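Translation initiation factor 4E (PDB 3M94) binds the methylated guanosine cap of messenger RNA, here the trimethylguanosine form, and thereby probably helps recruit capped nematode messages for translation initiation. Local coordinates at residues 76-82 and 161-166. Residues are numbered along the deposited sequence; the frame is centred on the assembly and turned at random.
Sequences GGRWLVV and IRYEVH
Arg78 and Glu164 face each other in a hydrogen-bonded pair of the antiparallel eIF4E sheet, on its cap-binding side. Two backbone bonds join them, Arg78 N to Glu164 O (3.0 Å) and Glu164 N to Arg78 O (3.1 Å). Their long side chains run side by side into a bent salt bridge: Arg78 NH2 meets Glu164 OE1 at 3.0 Å on the syn side, 35° out of the carboxylate plane, and NE reaches the same oxygen weakly. Glu164 OE2 makes a salt bridge with Arg162 NH1 (2.9 Å), two residues back on its own strand, so one glutamate probably offsets two like charges. Leu80 CD2 covers one face of the Arg162 guanidinium.

On the opposite face, Tyr163 CB makes a CH-pi contact 3.6 Å from the centroid of Trp79's six-membered ring. Chi1 of -175° brings the Tyr163 edge to the face of the five-membered ring, planes at 59°. Gly77 suits its place because Glu164 O and the Tyr163 hydroxyl crowd the site a CB would take; its CA lies over the His166 ring.

Farther out, the Arg78 side chain comes within about 5 Å of the bound trimethylguanosine diphosphate. The large aromatics fill the buried layer against helix 139-153, where Tyr163 OH hydrogen-bonds Thr133 OG1 and Trp79 NE1 donates to Asn142 O.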
ATOM      1  N   GLY A  76      10.966   7.715  -6.618  1.00 25.74           N
ATOM      2  CA  GLY A  76       9.699   7.874  -5.930  1.00 25.34           C
ATOM      3  C   GLY A  76       9.810   7.924  -4.425  1.00 24.96           C
ATOM      4  O   GLY A  76      10.876   8.182  -3.871  1.00 25.29           O
ATOM      5  N   GLY A  77       8.698   7.655  -3.757  1.00 24.45           N
ATOM      6  CA  GLY A  77       8.652   7.711  -2.307  1.00 23.97           C
ATOM      7  C   GLY A  77       7.390   7.057  -1.821  1.00 23.57           C
ATOM      8  O   GLY A  77       6.707   6.368  -2.587  1.00 23.79           O
ATOM      9  N   ARG A  78       7.078   7.270  -0.550  1.00 22.81           N
ATOM     10  CA  ARG A  78       5.932   6.636   0.055  1.00 22.76           C
ATOM     11  C   ARG A  78       5.266   7.512   1.101  1.00 22.54           C
ATOM     12  O   ARG A  78       5.934   8.251   1.835  1.00 22.40           O
ATOM     13  CB  ARG A  78       6.341   5.305   0.697  1.00 22.76           C
ATOM     14  CG  ARG A  78       7.172   5.481   1.950  1.00 23.07           C
ATOM     15  CD  ARG A  78       7.573   4.166   2.561  1.00 24.50           C
ATOM     16  NE  ARG A  78       8.233   4.408   3.840  1.00 25.64           N
ATOM     17  CZ  ARG A  78       8.768   3.465   4.604  1.00 26.36           C
ATOM     18  NH1 ARG A  78       8.740   2.200   4.224  1.00 26.44           N
ATOM     19  NH2 ARG A  78       9.347   3.794   5.751  1.00 27.58           N
ATOM     20  N   TRP A  79       3.941   7.436   1.152  1.00 22.35           N
ATOM     21  CA  TRP A  79       3.206   7.890   2.328  1.00 22.00           C
ATOM     22  C   TRP A  79       3.294   6.763   3.352  1.00 22.27           C
ATOM     23  O   TRP A  79       2.991   5.611   3.025  1.00 21.87           O
ATOM     24  CB  TRP A  79       1.751   8.159   1.973  1.00 21.73           C
ATOM     25  CG  TRP A  79       1.565   9.512   1.370  1.00 21.01           C
ATOM     26  CD1 TRP A  79       1.353   9.801   0.059  1.00 19.38           C
ATOM     27  CD2 TRP A  79       1.622  10.765   2.058  1.00 20.14           C
ATOM     28  NE1 TRP A  79       1.251  11.161  -0.115  1.00 20.27           N
ATOM     29  CE2 TRP A  79       1.423  11.775   1.101  1.00 19.99           C
ATOM     30  CE3 TRP A  79       1.813  11.131   3.401  1.00 18.14           C
ATOM     31  CZ2 TRP A  79       1.405  13.126   1.441  1.00 17.58           C
ATOM     32  CZ3 TRP A  79       1.797  12.472   3.731  1.00 15.91           C
ATOM     33  CH2 TRP A  79       1.594  13.449   2.760  1.00 17.21           C
ATOM     34  N   LEU A  80       3.727   7.096   4.570  1.00 21.76           N
ATOM     35  CA  LEU A  80       3.894   6.118   5.639  1.00 21.85           C
ATOM     36  C   LEU A  80       2.857   6.316   6.742  1.00 22.03           C
ATOM     37  O   LEU A  80       2.681   7.427   7.248  1.00 21.10           O
ATOM     38  CB  LEU A  80       5.311   6.203   6.225  1.00 21.51           C
ATOM     39  CG  LEU A  80       5.646   5.351   7.456  1.00 23.20           C
ATOM     40  CD1 LEU A  80       5.654   3.852   7.130  1.00 21.25           C
ATOM     41  CD2 LEU A  80       7.003   5.777   8.071  1.00 24.02           C
ATOM     42  N   VAL A  81       2.161   5.234   7.088  1.00 22.51           N
ATOM     43  CA  VAL A  81       1.221   5.232   8.211  1.00 23.22           C
ATOM     44  C   VAL A  81       1.769   4.235   9.243  1.00 24.09           C
ATOM     45  O   VAL A  81       1.855   3.041   8.957  1.00 24.09           O
ATOM     46  CB  VAL A  81      -0.186   4.733   7.796  1.00 23.24           C
ATOM     47  CG1 VAL A  81      -1.184   4.933   8.930  1.00 23.32           C
ATOM     48  CG2 VAL A  81      -0.681   5.399   6.503  1.00 22.62           C
ATOM     49  N   VAL A  82       2.172   4.722  10.414  1.00 24.80           N
ATOM     50  CA  VAL A  82       2.541   3.825  11.517  1.00 25.71           C
ATOM     51  C   VAL A  82       1.285   3.396  12.271  1.00 25.94           C
ATOM     52  O   VAL A  82       0.382   4.195  12.502  1.00 26.15           O
ATOM     53  CB  VAL A  82       3.626   4.421  12.481  1.00 25.96           C
ATOM     54  CG1 VAL A  82       4.949   4.627  11.729  1.00 25.66           C
ATOM     55  CG2 VAL A  82       3.154   5.730  13.144  1.00 26.72           C
ATOM     56  N   ILE A 161       0.786  11.582   9.237  1.00 26.69           N
ATOM     57  CA  ILE A 161       1.301  10.682   8.240  1.00 25.76           C
ATOM     58  C   ILE A 161       2.306  11.509   7.470  1.00 25.28           C
ATOM     59  O   ILE A 161       2.203  12.750   7.425  1.00 24.94           O
ATOM     60  CB  ILE A 161       0.183  10.079   7.354  1.00 25.45           C
ATOM     61  CG1 ILE A 161      -0.612  11.160   6.608  1.00 26.09           C
ATOM     62  CG2 ILE A 161      -0.751   9.217   8.212  1.00 26.49           C
ATOM     63  CD1 ILE A 161      -1.370  10.654   5.336  1.00 23.89           C
ATOM     64  N   ARG A 162       3.298  10.843   6.903  1.00 24.59           N
ATOM     65  CA  ARG A 162       4.381  11.553   6.250  1.00 25.11           C
ATOM     66  C   ARG A 162       4.787  10.934   4.937  1.00 25.00           C
ATOM     67  O   ARG A 162       4.647   9.722   4.718  1.00 25.04           O
ATOM     68  CB  ARG A 162       5.593  11.723   7.183  1.00 25.15           C
ATOM     69  CG  ARG A 162       6.165  10.451   7.769  1.00 27.31           C
ATOM     70  CD  ARG A 162       7.088  10.762   8.935  1.00 29.62           C
ATOM     71  NE  ARG A 162       7.124   9.647   9.882  1.00 32.83           N
ATOM     72  CZ  ARG A 162       8.109   8.755   9.978  1.00 33.88           C
ATOM     73  NH1 ARG A 162       9.172   8.829   9.189  1.00 35.67           N
ATOM     74  NH2 ARG A 162       8.032   7.780  10.874  1.00 34.20           N
ATOM     75  N   TYR A 163       5.269  11.793   4.055  1.00 24.88           N
ATOM     76  CA  TYR A 163       5.740  11.373   2.770  1.00 25.24           C
ATOM     77  C   TYR A 163       7.250  11.534   2.775  1.00 25.66           C
ATOM     78  O   TYR A 163       7.769  12.607   3.086  1.00 25.66           O
ATOM     79  CB  TYR A 163       5.110  12.196   1.634  1.00 24.74           C
ATOM     80  CG  TYR A 163       5.531  11.657   0.293  1.00 24.88           C
ATOM     81  CD1 TYR A 163       4.886  10.555  -0.265  1.00 23.43           C
ATOM     82  CD2 TYR A 163       6.622  12.205  -0.391  1.00 24.81           C
ATOM     83  CE1 TYR A 163       5.288  10.024  -1.474  1.00 22.30           C
ATOM     84  CE2 TYR A 163       7.033  11.679  -1.605  1.00 24.45           C
ATOM     85  CZ  TYR A 163       6.360  10.584  -2.134  1.00 23.89           C
ATOM     86  OH  TYR A 163       6.761  10.058  -3.331  1.00 24.16           O
ATOM     87  N   GLU A 164       7.948  10.462   2.434  1.00 25.95           N
ATOM     88  CA  GLU A 164       9.404  10.467   2.431  1.00 26.60           C
ATOM     89  C   GLU A 164       9.934   9.769   1.197  1.00 26.70           C
ATOM     90  O   GLU A 164       9.275   8.875   0.657  1.00 26.48           O
ATOM     91  CB  GLU A 164       9.928   9.783   3.689  1.00 26.81           C
ATOM     92  CG  GLU A 164       9.137   8.541   4.036  1.00 28.12           C
ATOM     93  CD  GLU A 164       9.638   7.837   5.263  1.00 29.34           C
ATOM     94  OE1 GLU A 164      10.038   6.663   5.124  1.00 30.79           O
ATOM     95  OE2 GLU A 164       9.621   8.440   6.361  1.00 30.19           O
ATOM     96  N   VAL A 165      11.111  10.202   0.745  1.00 27.01           N
ATOM     97  CA  VAL A 165      11.864   9.516  -0.316  1.00 27.71           C
ATOM     98  C   VAL A 165      12.202   8.114   0.185  1.00 27.55           C
ATOM     99  O   VAL A 165      12.191   7.871   1.400  1.00 27.42           O
ATOM    100  CB  VAL A 165      13.154  10.307  -0.712  1.00 27.98           C
ATOM    101  CG1 VAL A 165      13.936   9.604  -1.837  1.00 29.77           C
ATOM    102  CG2 VAL A 165      12.806  11.730  -1.134  1.00 27.86           C
ATOM    103  N   HIS A 166      12.449   7.181  -0.735  1.00 27.54           N
ATOM    104  CA  HIS A 166      12.826   5.824  -0.339  1.00 27.66           C
ATOM    105  C   HIS A 166      14.239   5.846   0.211  1.00 27.53           C
ATOM    106  O   HIS A 166      15.133   6.419  -0.416  1.00 27.89           O
ATOM    107  CB  HIS A 166      12.701   4.834  -1.509  1.00 27.52           C
ATOM    108  CG  HIS A 166      11.285   4.580  -1.931  1.00 26.83           C
ATOM    109  ND1 HIS A 166      10.303   4.191  -1.045  1.00 27.08           N
ATOM    110  CD2 HIS A 166      10.687   4.662  -3.143  1.00 25.30           C
ATOM    111  CE1 HIS A 166       9.159   4.050  -1.689  1.00 25.79           C
ATOM    112  NE2 HIS A 166       9.365   4.327  -2.964  1.00 26.35           N
TER